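Local structure of endoglucanase, glycoside hydrolase family 5 protein (Cytophaga hutchinsonii, 5IHS) at residues C280-A285 with E289-I294; N40-V43 with T49-L52; H125-Q130 with R196-L201; T225-L230 with P262-L267. The protein probably hydrolyses internal beta-1,4-glucosidic bonds of cellulose, acting as a periplasmic family 5 endoglucanase. All blocks are in the same frame, centred on the assembly; numbering follows the deposited sequence. Where two conformers were deposited one is given.

In the fold
All four contacts belong to one TIM-barrel chain, but they sit at different levels of it. Contact 1 is buried, at the C-terminal end of strand 279-284, and combines backbone bonds with apolar methyl packing. Contact 2, partly buried, lies across the chain's centre from it and brings the N-terminal hairpin against the lead-in to strand 53-57. Contacts 3 and 4 are surface contacts without a direct hydrogen bond between their segments: the first is a sparse aromatic pair, the second a water-bridged charged pair. W282 CH2 of contact 1 packs 3.6 Å from H125 NE2 of contact 3, and contacts 3 and 4 meet through Q200 and H226.

Contact 1 (C280-A285 with E289-I294); sequences CNWSIA and ETASAI
I284 and I294 meet methyl to methyl, their side chains running obliquely past each other, with I284 CG2 4.1 Å from I294 CD1. The other branch of I284 reaches 4.2 Å from A293 CB with its CD1. On I294 the torsion of 62° sets CG1 between the backbone N and the carbonyl carbon, and this places it 3.3 Å from A285 O. Cutting this residue back to an alanine here would probably open a gap beside I284 CG2 and uncover one flank of A285 O. The backbones join alongside: A293 N donates to S283 O over 3.0 Å, nearly in line with the carbonyl (167°), and a weak bond runs from S283 N to A291 O. Here the eighth strand of the TIM barrel ends, and the peptide between W282 and S283 is cis, a recurrent feature of family 5 glycosidases. Beyond it the indole of W282 presents its edge to A291 CB, 4.2 Å from CD1, while S283 CB lies above one face, toward its rim. In the indole plane a water accepts from W282 NE1 at 2.9 Å and donates to E289 OE2. H125, at the end of the third barrel strand, meets the same indole almost parallel.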
loop_
_atom_site.group_PDB
_atom_site.type_symbol
_atom_site.label_atom_id
_atom_site.label_comp_id
_atom_site.label_asym_id
_atom_site.label_seq_id
_atom_site.Cartn_x
_atom_site.Cartn_y
_atom_site.Cartn_z
ATOM N N CYS A 280 1.941 -4.429 2.907
ATOM C CA CYS A 280 1.906 -3.365 3.913
ATOM C C CYS A 280 0.764 -3.607 4.888
ATOM O O CYS A 280 -0.369 -3.849 4.462
ATOM C CB CYS A 280 1.661 -1.984 3.295
ATOM S SG CYS A 280 2.967 -1.360 2.261
ATOM N N ASN A 281 1.050 -3.498 6.182
ATOM C CA ASN A 281 0.067 -3.769 7.228
ATOM C C ASN A 281 -0.745 -2.535 7.608
ATOM O O ASN A 281 -0.215 -1.425 7.735
ATOM C CB ASN A 281 0.772 -4.289 8.478
ATOM C CG ASN A 281 -0.176 -4.489 9.648
ATOM O OD1 ASN A 281 -0.097 -3.778 10.649
ATOM N ND2 ASN A 281 -1.050 -5.482 9.541
ATOM N N TRP A 282 -2.034 -2.764 7.838
ATOM C CA TRP A 282 -2.967 -1.778 8.374
ATOM C C TRP A 282 -3.074 -1.988 9.881
ATOM O O TRP A 282 -3.545 -3.059 10.301
ATOM C CB TRP A 282 -4.325 -2.003 7.725
ATOM C CG TRP A 282 -5.389 -1.004 8.055
ATOM C CD1 TRP A 282 -6.341 -1.112 9.025
ATOM C CD2 TRP A 282 -5.624 0.244 7.395
ATOM N NE1 TRP A 282 -7.156 -0.014 9.005
ATOM C CE2 TRP A 282 -6.747 0.834 8.014
ATOM C CE3 TRP A 282 -4.996 0.923 6.343
ATOM C CZ2 TRP A 282 -7.261 2.066 7.607
ATOM C CZ3 TRP A 282 -5.509 2.146 5.941
ATOM C CH2 TRP A 282 -6.640 2.696 6.562
ATOM N N SER A 283 -2.674 -1.024 10.716
ATOM C CA SER A 283 -2.129 0.272 10.330
ATOM C C SER A 283 -1.432 0.935 11.509
ATOM O O SER A 283 -1.615 0.548 12.668
ATOM C CB SER A 283 -3.227 1.240 9.867
ATOM O OG SER A 283 -3.976 1.740 10.963
ATOM N N ILE A 284 -0.682 1.991 11.193
ATOM C CA ILE A 284 -0.222 2.958 12.184
ATOM C C ILE A 284 -1.409 3.855 12.542
ATOM O O ILE A 284 -1.748 4.812 11.847
ATOM C CB ILE A 284 0.984 3.753 11.685
ATOM C CG1 ILE A 284 2.163 2.812 11.364
ATOM C CG2 ILE A 284 1.367 4.823 12.685
ATOM C CD1 ILE A 284 2.713 2.030 12.546
ATOM N N ALA A 285 -2.067 3.496 13.636
ATOM C CA ALA A 285 -3.200 4.207 14.196
ATOM C C ALA A 285 -3.237 3.824 15.654
ATOM O O ALA A 285 -2.791 2.737 16.020
ATOM C CB ALA A 285 -4.515 3.753 13.565
ATOM N N GLU A 289 -8.652 -0.710 18.595
ATOM C CA GLU A 289 -9.136 -1.852 17.826
ATOM C C GLU A 289 -7.959 -2.776 17.531
ATOM O O GLU A 289 -6.805 -2.345 17.511
ATOM C CB GLU A 289 -9.812 -1.435 16.493
ATOM C CG GLU A 289 -8.855 -0.911 15.388
ATOM C CD GLU A 289 -9.548 -0.556 14.059
ATOM O OE1 GLU A 289 -10.786 -0.396 14.028
ATOM O OE2 GLU A 289 -8.844 -0.428 13.033
ATOM N N THR A 290 -8.263 -4.049 17.252
ATOM C CA THR A 290 -7.221 -5.064 17.084
ATOM C C THR A 290 -6.206 -4.687 16.012
ATOM O O THR A 290 -5.012 -4.980 16.158
ATOM C CB THR A 290 -7.870 -6.392 16.691
ATOM O OG1 THR A 290 -8.912 -6.706 17.616
ATOM C CG2 THR A 290 -6.837 -7.524 16.653
ATOM N N ALA A 291 -6.663 -4.121 14.892
ATOM C CA ALA A 291 -5.760 -3.877 13.767
ATOM C C ALA A 291 -4.744 -2.783 14.048
ATOM O O ALA A 291 -3.722 -2.726 13.359
ATOM C CB ALA A 291 -6.543 -3.530 12.500
ATOM N N SER A 292 -5.004 -1.901 15.002
ATOM C CA SER A 292 -4.049 -0.842 15.287
ATOM C C SER A 292 -2.744 -1.441 15.774
ATOM O O SER A 292 -2.734 -2.335 16.618
ATOM C CB SER A 292 -4.592 0.080 16.359
ATOM O OG SER A 292 -5.712 0.778 15.861
ATOM N N ALA A 293 -1.636 -0.907 15.267
ATOM C CA ALA A 293 -0.305 -1.399 15.621
ATOM C C ALA A 293 0.216 -0.837 16.940
ATOM O O ALA A 293 1.138 -1.414 17.535
ATOM C CB ALA A 293 0.683 -1.031 14.516
ATOM N N ILE A 294 -0.320 0.300 17.379
ATOM C CA ILE A 294 0.193 1.013 18.540
ATOM C C ILE A 294 -0.975 1.345 19.469
ATOM O O ILE A 294 -2.128 1.419 19.045
ATOM C CB ILE A 294 1.009 2.267 18.125
ATOM C CG1 ILE A 294 0.125 3.263 17.363
ATOM C CG2 ILE A 294 2.236 1.846 17.315
ATOM C CD1 ILE A 294 0.867 4.485 16.786
HETATM O O HOH W 1 -1.126 -3.823 13.235
HETATM O O HOH W 2 -9.522 -0.199 10.644
HETATM O O HOH W 3 -5.687 0.127 12.257
#

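Contact 2 (N40-V43 with T49-L52); sequences NYMV and TVQL
M42 reaches V50 and L52 with its terminal methyl, and this is the close-packed half of the contact. In the conformer described, one of two modelled, the chain is extended until chi3 bends it (66°), and CE then comes 3.9 Å from V50 CG1 and 3.8 Å from L52 CD1, the M42 and L52 side chains crossing at about a right angle. The backbone bond beside them is short and fairly straight: V50 N donates to M42 O over 2.8 Å at 166°, tilted out of the carbonyl plane. M42 also touches I190 and S278, which directly precede barrel strands, and L52 touches T82 likewise. The hairpin of strands 35-38 and 41-44 is therefore packed across the N-terminal end of the TIM barrel, as in many family 5 enzymes, and residues 49-52 lead from it into the first barrel strand. Toward solvent the fit is thinner. V43 and T49 form a lone beta bridge, and T49, exposed, offers CG2 obliquely to the Y41 ring, 3.8 Å from CD1. Between the two segments a water accepts from M42 N at 2.9 Å and donates to V50 O at 3.0 Å, lying in the plane of the Y41 ring at its edge.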
loop_
_atom_site.group_PDB
_atom_site.type_symbol
_atom_site.label_atom_id
_atom_site.label_comp_id
_atom_site.label_asym_id
_atom_site.label_seq_id
_atom_site.Cartn_x
_atom_site.Cartn_y
_atom_site.Cartn_z
ATOM N N ASN A 40 4.645 -11.730 -13.441
ATOM C CA ASN A 40 4.076 -11.783 -12.097
ATOM C C ASN A 40 4.891 -11.002 -11.073
ATOM O O ASN A 40 4.549 -11.053 -9.885
ATOM C CB ASN A 40 4.014 -13.234 -11.570
ATOM C CG ASN A 40 3.112 -14.155 -12.370
ATOM O OD1 ASN A 40 3.502 -15.295 -12.647
ATOM N ND2 ASN A 40 1.917 -13.711 -12.704
ATOM N N TYR A 41 5.956 -10.297 -11.476
ATOM C CA TYR A 41 6.948 -9.808 -10.525
ATOM C C TYR A 41 7.208 -8.318 -10.628
ATOM O O TYR A 41 7.154 -7.715 -11.701
ATOM C CB TYR A 41 8.272 -10.555 -10.704
ATOM C CG TYR A 41 8.101 -12.007 -10.341
ATOM C CD1 TYR A 41 8.112 -12.400 -9.015
ATOM C CD2 TYR A 41 7.859 -12.970 -11.312
ATOM C CE1 TYR A 41 7.914 -13.713 -8.650
ATOM C CE2 TYR A 41 7.653 -14.289 -10.960
ATOM C CZ TYR A 41 7.687 -14.658 -9.625
ATOM O OH TYR A 41 7.488 -15.968 -9.256
ATOM N N MET A 42 7.536 -7.736 -9.486
ATOM C CA MET A 42 8.099 -6.399 -9.436
ATOM C C MET A 42 9.615 -6.530 -9.449
ATOM O O MET A 42 10.185 -7.296 -8.664
ATOM C CB MET A 42 7.647 -5.687 -8.162
ATOM C CG MET A 42 7.727 -4.182 -8.240
ATOM S SD MET A 42 6.914 -3.361 -6.853
ATOM C CE MET A 42 7.974 -3.873 -5.515
ATOM N N VAL A 43 10.260 -5.776 -10.339
ATOM C CA VAL A 43 11.698 -5.853 -10.561
ATOM C C VAL A 43 12.286 -4.455 -10.439
ATOM O O VAL A 43 11.574 -3.446 -10.507
ATOM C CB VAL A 43 12.041 -6.493 -11.922
ATOM C CG1 VAL A 43 11.530 -7.936 -11.958
ATOM C CG2 VAL A 43 11.460 -5.686 -13.068
ATOM N N THR A 49 14.826 -8.962 -8.468
ATOM C CA THR A 49 13.403 -9.166 -8.219
ATOM C C THR A 49 13.121 -8.610 -6.821
ATOM O O THR A 49 13.779 -9.001 -5.849
ATOM C CB THR A 49 13.013 -10.640 -8.336
ATOM O OG1 THR A 49 13.362 -11.112 -9.641
ATOM C CG2 THR A 49 11.504 -10.814 -8.125
ATOM N N VAL A 50 12.194 -7.661 -6.723
ATOM C CA VAL A 50 12.012 -6.851 -5.526
ATOM C C VAL A 50 10.734 -7.250 -4.806
ATOM O O VAL A 50 9.674 -7.404 -5.429
ATOM C CB VAL A 50 11.988 -5.352 -5.886
ATOM C CG1 VAL A 50 11.760 -4.505 -4.654
ATOM C CG2 VAL A 50 13.276 -4.937 -6.567
ATOM N N GLN A 51 10.836 -7.367 -3.480
ATOM C CA GLN A 51 9.688 -7.547 -2.598
ATOM C C GLN A 51 9.820 -6.542 -1.460
ATOM O O GLN A 51 10.786 -6.596 -0.692
ATOM C CB GLN A 51 9.625 -8.968 -2.044
ATOM C CG GLN A 51 8.359 -9.222 -1.246
ATOM C CD GLN A 51 8.346 -10.575 -0.592
ATOM O OE1 GLN A 51 9.310 -11.337 -0.686
ATOM N NE2 GLN A 51 7.264 -10.873 0.098
ATOM N N LEU A 52 8.871 -5.618 -1.374
ATOM C CA LEU A 52 8.836 -4.591 -0.347
ATOM C C LEU A 52 7.925 -5.045 0.790
ATOM O O LEU A 52 6.971 -5.797 0.580
ATOM C CB LEU A 52 8.303 -3.278 -0.931
ATOM C CG LEU A 52 9.107 -2.735 -2.116
ATOM C CD1 LEU A 52 8.461 -1.472 -2.665
ATOM C CD2 LEU A 52 10.575 -2.476 -1.765
HETATM O O HOH W 4 8.351 -9.382 -7.220
#

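Contact 3 (H125-Q130 with R196-L201); sequences HSHEAQ and RQWSQL
First torsions of -66° at H127 and -55° at W198 set CG of each residue opposite its carbonyl carbon, and from there the two rings approach across the gap between their segments. They meet through one carbon each, H127 CE1 standing 4.2 Å from W198 CD1, at the indole edge and near its plane. The rings are turned by 76° and their centroids, measured to the five-membered ring of W198, are 5.8 Å apart, an oblique pairing; with one atom pair in contact, only 51 Å² is buried. The bond from H127 ND1 to E160 O probably fixes the turn of the imidazole. Both segments lie at the C-terminal mouth of the TIM barrel, where the active sites of such barrels lie, one running on from strand 119-125, the other following strand 191-193; E160 belongs to the Asn-Glu-Pro sequence characteristic of family 5. W198 sits in an unusual turn: Q197, W198 and S199 all have positive phi and psi, making a short left-handed helical stretch in which R196 O accepts from both Q200 N and L201 N. Q197 NE2 bridges its end by donating to Q200 OE1 over 2.9 Å. On the other segment S126 OG takes the N-H of E128 at 2.9 Å, an ST turn, while E91 accepts from H127 N.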
loop_
_atom_site.group_PDB
_atom_site.type_symbol
_atom_site.label_atom_id
_atom_site.label_comp_id
_atom_site.label_asym_id
_atom_site.label_seq_id
_atom_site.Cartn_x
_atom_site.Cartn_y
_atom_site.Cartn_z
ATOM N N HIS A 125 -7.540 6.792 -1.051
ATOM C CA HIS A 125 -8.174 5.850 -0.132
ATOM C C HIS A 125 -9.690 6.016 -0.201
ATOM O O HIS A 125 -10.340 6.575 0.684
ATOM C CB HIS A 125 -7.611 6.006 1.275
ATOM C CG HIS A 125 -7.804 4.794 2.122
ATOM N ND1 HIS A 125 -6.970 3.700 2.048
ATOM C CD2 HIS A 125 -8.743 4.503 3.054
ATOM C CE1 HIS A 125 -7.376 2.794 2.916
ATOM N NE2 HIS A 125 -8.456 3.250 3.534
ATOM N N SER A 126 -10.230 5.517 -1.311
ATOM C CA SER A 126 -11.627 5.668 -1.682
ATOM C C SER A 126 -12.294 4.318 -1.912
ATOM O O SER A 126 -11.656 3.348 -2.332
ATOM C CB SER A 126 -11.731 6.477 -2.980
ATOM O OG SER A 126 -13.073 6.628 -3.412
ATOM N N HIS A 127 -13.610 4.299 -1.662
ATOM C CA HIS A 127 -14.507 3.201 -2.010
ATOM C C HIS A 127 -15.411 3.533 -3.192
ATOM O O HIS A 127 -16.279 2.723 -3.539
ATOM C CB HIS A 127 -15.398 2.822 -0.816
ATOM C CG HIS A 127 -14.661 2.236 0.347
ATOM N ND1 HIS A 127 -13.858 1.124 0.240
ATOM C CD2 HIS A 127 -14.618 2.610 1.651
ATOM C CE1 HIS A 127 -13.353 0.840 1.431
ATOM N NE2 HIS A 127 -13.812 1.716 2.308
ATOM N N GLU A 128 -15.239 4.699 -3.816
ATOM C CA GLU A 128 -16.161 5.121 -4.871
ATOM C C GLU A 128 -15.496 6.129 -5.803
ATOM O O GLU A 128 -16.112 7.094 -6.256
ATOM C CB GLU A 128 -17.464 5.652 -4.279
ATOM C CG GLU A 128 -17.306 6.843 -3.384
ATOM C CD GLU A 128 -18.643 7.379 -2.913
ATOM O OE1 GLU A 128 -19.501 6.563 -2.525
ATOM O OE2 GLU A 128 -18.844 8.612 -2.945
ATOM N N ALA A 129 -14.237 5.873 -6.143
ATOM C CA ALA A 129 -13.445 6.842 -6.895
ATOM C C ALA A 129 -14.064 7.162 -8.252
ATOM O O ALA A 129 -13.952 8.294 -8.734
ATOM C CB ALA A 129 -12.013 6.325 -7.064
ATOM N N GLN A 130 -14.714 6.182 -8.879
ATOM C CA GLN A 130 -15.265 6.383 -10.211
ATOM C C GLN A 130 -16.361 7.434 -10.233
ATOM O O GLN A 130 -16.715 7.906 -11.316
ATOM C CB GLN A 130 -15.802 5.068 -10.788
ATOM C CG GLN A 130 -17.146 4.571 -10.229
ATOM C CD GLN A 130 -17.040 3.948 -8.858
ATOM O OE1 GLN A 130 -15.949 3.696 -8.362
ATOM N NE2 GLN A 130 -18.175 3.652 -8.253
ATOM N N ARG A 196 -12.510 -5.530 -7.480
ATOM C CA ARG A 196 -13.853 -5.594 -6.917
ATOM C C ARG A 196 -13.854 -6.311 -5.562
ATOM O O ARG A 196 -13.004 -7.165 -5.268
ATOM C CB ARG A 196 -14.808 -6.275 -7.912
ATOM C CG ARG A 196 -16.288 -6.211 -7.520
ATOM C CD ARG A 196 -17.198 -6.606 -8.645
ATOM N NE ARG A 196 -17.195 -8.030 -8.947
ATOM C CZ ARG A 196 -17.984 -8.931 -8.374
ATOM N NH1 ARG A 196 -18.829 -8.588 -7.404
ATOM N NH2 ARG A 196 -17.936 -10.196 -8.777
ATOM N N GLN A 197 -14.844 -5.964 -4.739
ATOM C CA GLN A 197 -15.091 -6.617 -3.454
ATOM C C GLN A 197 -13.930 -6.363 -2.495
ATOM O O GLN A 197 -13.274 -7.289 -1.994
ATOM C CB GLN A 197 -15.392 -8.100 -3.656
ATOM C CG GLN A 197 -15.920 -8.822 -2.440
ATOM C CD GLN A 197 -16.376 -10.207 -2.809
ATOM O OE1 GLN A 197 -17.426 -10.377 -3.416
ATOM N NE2 GLN A 197 -15.584 -11.205 -2.471
ATOM N N TRP A 198 -13.686 -5.081 -2.225
ATOM C CA TRP A 198 -12.634 -4.658 -1.302
ATOM C C TRP A 198 -11.274 -5.203 -1.726
ATOM O O TRP A 198 -10.461 -5.640 -0.907
ATOM C CB TRP A 198 -12.980 -4.986 0.156
ATOM C CG TRP A 198 -14.302 -4.399 0.533
ATOM C CD1 TRP A 198 -14.558 -3.113 0.938
ATOM C CD2 TRP A 198 -15.560 -5.062 0.500
ATOM N NE1 TRP A 198 -15.898 -2.949 1.175
ATOM C CE2 TRP A 198 -16.536 -4.131 0.914
ATOM C CE3 TRP A 198 -15.961 -6.355 0.172
ATOM C CZ2 TRP A 198 -17.886 -4.453 1.002
ATOM C CZ3 TRP A 198 -17.300 -6.673 0.260
ATOM C CH2 TRP A 198 -18.246 -5.727 0.680
ATOM N N SER A 199 -11.008 -5.123 -3.029
ATOM C CA SER A 199 -9.735 -5.563 -3.596
ATOM C C SER A 199 -9.454 -7.035 -3.295
ATOM O O SER A 199 -8.349 -7.435 -2.934
ATOM C CB SER A 199 -8.581 -4.630 -3.216
ATOM O OG SER A 199 -8.764 -3.420 -3.939
ATOM N N GLN A 200 -10.468 -7.868 -3.530
ATOM C CA GLN A 200 -10.338 -9.318 -3.451
ATOM C C GLN A 200 -10.326 -10.012 -4.802
ATOM O O GLN A 200 -9.608 -11.000 -4.972
ATOM C CB GLN A 200 -11.456 -9.925 -2.596
ATOM C CG GLN A 200 -11.332 -9.530 -1.152
ATOM C CD GLN A 200 -12.558 -9.857 -0.334
ATOM O OE1 GLN A 200 -13.330 -10.756 -0.669
ATOM N NE2 GLN A 200 -12.744 -9.124 0.748
ATOM N N LEU A 201 -11.123 -9.538 -5.760
ATOM C CA LEU A 201 -11.432 -10.317 -6.961
ATOM C C LEU A 201 -10.429 -10.035 -8.086
ATOM O O LEU A 201 -10.750 -9.566 -9.184
ATOM C CB LEU A 201 -12.889 -10.116 -7.368
ATOM C CG LEU A 201 -13.886 -10.593 -6.295
ATOM C CD1 LEU A 201 -15.316 -10.339 -6.747
ATOM C CD2 LEU A 201 -13.705 -12.050 -5.909
#

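Contact 4 (T225-L230 with P262-L267); sequences THKQEL and PEETAL
The backbones come nearest at K227 and E264, whose CA atoms are 7.1 Å apart, K227 standing at the N-cap position of helix 228-239 and E264 in the first turn of helix 262-274. A first torsion of -173° swings E264 CG away from its own backbone N, and a bend at chi2 of 71° then lays the carboxylate against the aliphatic part of the lysine. The two side chains pass obliquely: E264 OE2 lies 3.4 Å from K227 CB, and E264 CD 3.6 Å from K227 CG. The charged ends do not touch: K227 NZ remains 4.6 Å from E264 OE1, beyond a salt bridge. A water fills the interval, accepting from K227 NZ at 3.0 Å and donating to E264 OE1 at 2.8 Å. Each end has a second partner, P223 O for the ammonium group and R231, in a salt bridge to OE2, for the carboxylate. At the lysine's own backbone, K227 N donates to E229 OE2 over 3.0 Å, on the syn side of that carboxylate but somewhat out of its plane. Here the sixth and seventh barrel helices start side by side on the outside of the TIM barrel, and H226 O, bonded to W268 NE1, adds another tie between them. A leucine in place of E264 would probably leave R231 without this acidic mate and the bridging water without its acceptor on this helix. Flanked by an arginine and a nearby lysine, the carboxylate is likely to stay ionised, so the contact reads as electrostatic attraction mediated by solvent, with the lysine's methylenes supplying the direct touch.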
loop_
_atom_site.group_PDB
_atom_site.type_symbol
_atom_site.label_atom_id
_atom_site.label_comp_id
_atom_site.label_asym_id
_atom_site.label_seq_id
_atom_site.Cartn_x
_atom_site.Cartn_y
_atom_site.Cartn_z
ATOM N N THR A 225 -10.784 -13.485 8.545
ATOM C CA THR A 225 -11.870 -13.680 7.598
ATOM C C THR A 225 -11.441 -14.427 6.346
ATOM O O THR A 225 -12.175 -15.290 5.858
ATOM C CB THR A 225 -12.434 -12.310 7.191
ATOM O OG1 THR A 225 -12.802 -11.572 8.366
ATOM C CG2 THR A 225 -13.643 -12.460 6.263
ATOM N N HIS A 226 -10.264 -14.106 5.824
ATOM C CA HIS A 226 -9.815 -14.565 4.515
ATOM C C HIS A 226 -8.685 -15.565 4.679
ATOM O O HIS A 226 -7.641 -15.242 5.256
ATOM C CB HIS A 226 -9.323 -13.381 3.692
ATOM C CG HIS A 226 -10.320 -12.284 3.586
ATOM N ND1 HIS A 226 -10.011 -10.975 3.874
ATOM C CD2 HIS A 226 -11.633 -12.303 3.254
ATOM C CE1 HIS A 226 -11.089 -10.231 3.704
ATOM N NE2 HIS A 226 -12.088 -11.012 3.329
ATOM N N LYS A 227 -8.891 -16.769 4.159
ATOM C CA LYS A 227 -7.957 -17.867 4.350
ATOM C C LYS A 227 -7.606 -18.503 3.009
ATOM O O LYS A 227 -7.317 -17.784 2.049
ATOM C CB LYS A 227 -8.502 -18.841 5.395
ATOM C CG LYS A 227 -8.843 -18.120 6.696
ATOM C CD LYS A 227 -9.304 -19.067 7.761
ATOM C CE LYS A 227 -10.098 -18.350 8.837
ATOM N NZ LYS A 227 -9.283 -17.563 9.765
ATOM N N GLN A 228 -7.605 -19.832 2.911
ATOM C CA GLN A 228 -7.071 -20.454 1.703
ATOM C C GLN A 228 -7.874 -20.093 0.457
ATOM O O GLN A 228 -7.306 -20.021 -0.634
ATOM C CB GLN A 228 -6.998 -21.969 1.875
ATOM C CG GLN A 228 -6.326 -22.680 0.723
ATOM C CD GLN A 228 -4.877 -22.271 0.565
ATOM O OE1 GLN A 228 -4.152 -22.117 1.552
ATOM N NE2 GLN A 228 -4.447 -22.086 -0.677
ATOM N N GLU A 229 -9.183 -19.856 0.584
ATOM C CA GLU A 229 -9.978 -19.521 -0.595
ATOM C C GLU A 229 -9.470 -18.250 -1.280
ATOM O O GLU A 229 -9.467 -18.161 -2.515
ATOM C CB GLU A 229 -11.454 -19.399 -0.224
ATOM C CG GLU A 229 -11.857 -18.129 0.494
ATOM C CD GLU A 229 -11.250 -17.944 1.878
ATOM O OE1 GLU A 229 -10.770 -18.920 2.502
ATOM O OE2 GLU A 229 -11.279 -16.797 2.352
ATOM N N LEU A 230 -9.043 -17.253 -0.504
ATOM C CA LEU A 230 -8.525 -16.036 -1.121
ATOM C C LEU A 230 -7.095 -16.224 -1.635
ATOM O O LEU A 230 -6.729 -15.621 -2.652
ATOM C CB LEU A 230 -8.670 -14.837 -0.171
ATOM C CG LEU A 230 -8.378 -13.467 -0.794
ATOM C CD1 LEU A 230 -9.329 -13.130 -1.935
ATOM C CD2 LEU A 230 -8.445 -12.369 0.272
ATOM N N PRO A 262 -2.762 -14.886 14.491
ATOM C CA PRO A 262 -1.329 -14.956 14.154
ATOM C C PRO A 262 -0.934 -16.144 13.293
ATOM O O PRO A 262 -0.109 -15.986 12.387
ATOM C CB PRO A 262 -0.636 -14.968 15.522
ATOM C CG PRO A 262 -1.693 -15.331 16.501
ATOM C CD PRO A 262 -2.976 -14.820 15.943
ATOM N N GLU A 263 -1.475 -17.336 13.549
ATOM C CA GLU A 263 -1.089 -18.485 12.733
ATOM C C GLU A 263 -1.568 -18.330 11.291
ATOM O O GLU A 263 -0.820 -18.634 10.348
ATOM C CB GLU A 263 -1.555 -19.794 13.372
ATOM C CG GLU A 263 -0.780 -20.136 14.661
ATOM C CD GLU A 263 0.655 -20.626 14.420
ATOM O OE1 GLU A 263 0.913 -21.262 13.373
ATOM O OE2 GLU A 263 1.530 -20.398 15.296
ATOM N N GLU A 264 -2.786 -17.826 11.087
ATOM C CA GLU A 264 -3.243 -17.631 9.714
ATOM C C GLU A 264 -2.454 -16.523 9.026
ATOM O O GLU A 264 -2.167 -16.621 7.828
ATOM C CB GLU A 264 -4.750 -17.361 9.661
ATOM C CG GLU A 264 -5.300 -17.322 8.233
ATOM C CD GLU A 264 -5.340 -18.683 7.549
ATOM O OE1 GLU A 264 -5.522 -19.702 8.254
ATOM O OE2 GLU A 264 -5.188 -18.721 6.308
ATOM N N THR A 265 -2.082 -15.471 9.768
ATOM C CA THR A 265 -1.228 -14.440 9.185
ATOM C C THR A 265 0.070 -15.055 8.666
ATOM O O THR A 265 0.529 -14.722 7.568
ATOM C CB THR A 265 -0.945 -13.319 10.196
ATOM O OG1 THR A 265 -2.161 -12.718 10.655
ATOM C CG2 THR A 265 -0.108 -12.217 9.576
ATOM N N ALA A 266 0.654 -15.984 9.432
ATOM C CA ALA A 266 1.888 -16.636 9.005
ATOM C C ALA A 266 1.691 -17.461 7.734
ATOM O O ALA A 266 2.599 -17.536 6.904
ATOM C CB ALA A 266 2.442 -17.509 10.132
ATOM N N LEU A 267 0.525 -18.100 7.566
ATOM C CA LEU A 267 0.256 -18.806 6.313
ATOM C C LEU A 267 0.215 -17.837 5.144
ATOM O O LEU A 267 0.685 -18.161 4.043
ATOM C CB LEU A 267 -1.052 -19.596 6.385
ATOM C CG LEU A 267 -1.075 -20.773 7.361
ATOM C CD1 LEU A 267 -2.406 -21.478 7.254
ATOM C CD2 LEU A 267 0.070 -21.748 7.121
HETATM O O HOH W 5 -7.474 -19.851 10.257
#